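Side-chain contact in lipocalin AI-4 (Rhodnius prolixus, PDB 5H9N), which binds cysteinyl leukotrienes such as leukotriene C4 as a salivary lipocalin of a blood-feeding insect, probably sequestering them: residues G20-A23 and N24-F27. The protein carries 1 engineered substitution. Sequence-based numbering, arbitrary orientation.
Sequences GFDA and NRFF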
loop_
_atom_site.group_PDB
_atom_site.type_symbol
_atom_site.label_atom_id
_atom_site.label_comp_id
_atom_site.label_asym_id
_atom_site.label_seq_id
_atom_site.Cartn_x
_atom_site.Cartn_y
_atom_site.Cartn_z
ATOM N N GLY A 20 14.938 -9.140 2.515
ATOM C CA GLY A 20 14.353 -10.336 3.086
ATOM C C GLY A 20 12.854 -10.279 3.305
ATOM O O GLY A 20 12.348 -10.911 4.226
ATOM N N PHE A 21 12.151 -9.549 2.452
ATOM C CA PHE A 21 10.693 -9.479 2.532
ATOM C C PHE A 21 10.070 -10.867 2.434
ATOM O O PHE A 21 10.404 -11.646 1.537
ATOM C CB PHE A 21 10.128 -8.581 1.435
ATOM C CG PHE A 21 8.623 -8.559 1.383
ATOM C CD1 PHE A 21 7.886 -7.989 2.410
ATOM C CD2 PHE A 21 7.946 -9.094 0.298
ATOM C CE1 PHE A 21 6.505 -7.962 2.365
ATOM C CE2 PHE A 21 6.558 -9.069 0.248
ATOM C CZ PHE A 21 5.838 -8.493 1.280
ATOM N N ASP A 22 9.181 -11.166 3.378
ATOM C CA ASP A 22 8.505 -12.453 3.477
ATOM C C ASP A 22 7.038 -12.291 3.093
ATOM O O ASP A 22 6.206 -11.905 3.920
ATOM C CB ASP A 22 8.639 -13.009 4.902
ATOM C CG ASP A 22 8.115 -14.431 5.045
ATOM O OD1 ASP A 22 7.316 -14.886 4.200
ATOM O OD2 ASP A 22 8.508 -15.098 6.027
ATOM N N ALA A 23 6.719 -12.587 1.839
ATOM C CA ALA A 23 5.372 -12.375 1.327
ATOM C C ALA A 23 4.332 -13.179 2.097
ATOM O O ALA A 23 3.206 -12.712 2.295
ATOM C CB ALA A 23 5.312 -12.707 -0.153
ATOM N N ASN A 24 4.710 -14.369 2.555
ATOM C CA ASN A 24 3.777 -15.221 3.279
ATOM C C ASN A 24 3.325 -14.598 4.592
ATOM O O ASN A 24 2.184 -14.785 5.012
ATOM C CB ASN A 24 4.397 -16.596 3.545
ATOM C CG ASN A 24 4.419 -17.477 2.310
ATOM O OD1 ASN A 24 3.722 -17.211 1.330
ATOM N ND2 ASN A 24 5.219 -18.537 2.355
ATOM N N ARG A 25 4.214 -13.855 5.241
ATOM C CA ARG A 25 3.861 -13.237 6.516
ATOM C C ARG A 25 3.153 -11.909 6.335
ATOM O O ARG A 25 2.428 -11.471 7.218
ATOM C CB ARG A 25 5.096 -13.026 7.385
ATOM C CG ARG A 25 5.730 -14.310 7.877
ATOM C CD ARG A 25 6.679 -14.003 9.012
ATOM N NE ARG A 25 5.949 -13.520 10.177
ATOM C CZ ARG A 25 6.452 -12.682 11.076
ATOM N NH1 ARG A 25 7.686 -12.223 10.930
ATOM N NH2 ARG A 25 5.714 -12.291 12.104
ATOM N N PHE A 26 3.373 -11.255 5.203
ATOM C CA PHE A 26 2.711 -9.984 4.964
ATOM C C PHE A 26 1.285 -10.165 4.435
ATOM O O PHE A 26 0.354 -9.506 4.899
ATOM C CB PHE A 26 3.498 -9.114 3.985
ATOM C CG PHE A 26 2.793 -7.830 3.673
ATOM C CD1 PHE A 26 2.787 -6.797 4.599
ATOM C CD2 PHE A 26 2.079 -7.664 2.488
ATOM C CE1 PHE A 26 2.103 -5.633 4.350
ATOM C CE2 PHE A 26 1.394 -6.490 2.233
ATOM C CZ PHE A 26 1.413 -5.476 3.164
ATOM N N PHE A 27 1.122 -11.037 3.448
ATOM C CA PHE A 27 -0.177 -11.221 2.808
ATOM C C PHE A 27 -1.028 -12.233 3.559
ATOM O O PHE A 27 -1.488 -13.230 2.995
ATOM C CB PHE A 27 0.003 -11.637 1.345
ATOM C CG PHE A 27 0.600 -10.560 0.482
ATOM C CD1 PHE A 27 -0.152 -9.456 0.107
ATOM C CD2 PHE A 27 1.916 -10.643 0.051
ATOM C CE1 PHE A 27 0.394 -8.464 -0.686
ATOM C CE2 PHE A 27 2.468 -9.658 -0.744
ATOM C CZ PHE A 27 1.711 -8.565 -1.114
#
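D22 and A23 turn the chain into the one-turn helix 23-26 through two i to i+4 backbone bonds: F26 N to D22 O at 3.2 Å, and F27 N to A23 O at 2.9 Å. The second is nearly straight, with an N-H...O angle of 170°. D22 is the N-cap. Its CG lies anti to the backbone N (chi1 -173°), which brings OD1 to the amides at the start of the helix. There OD1 accepts weakly from N24 N at 3.1 Å and from R25 N at 3.4 Å. The other carboxylate oxygen, OD2, lies against the R25 aliphatic chain, 3.4 Å from R25 CG. The guanidinium leads away from it, and OD2 and R25 NE stay 5.1 Å apart, too far for a salt bridge; any attraction is probably weak.

This short helix precedes strand 30-36 of the lipocalin barrel and packs at the barrel's end. F21, F26 and F27 cluster beside it. CE1 and CZ, at the far end of the F21 ring, meet F26 CB obliquely, CE1 at 3.6 Å. The two rings sit obliquely, planes 55° apart. F26 is buried, touches the bound leukotriene C4 and stacks on W31. Its CD2 also stands over the centre of the F27 ring. F27 CE2 reaches the rim of the F21 ring, 4.1 Å from CZ, and CD2 meets A23 CB. F21 touches Y79 of strand 78-85 and F27 packs edge-to-face with it, while the Y102 hydroxyl bonds to D22 N.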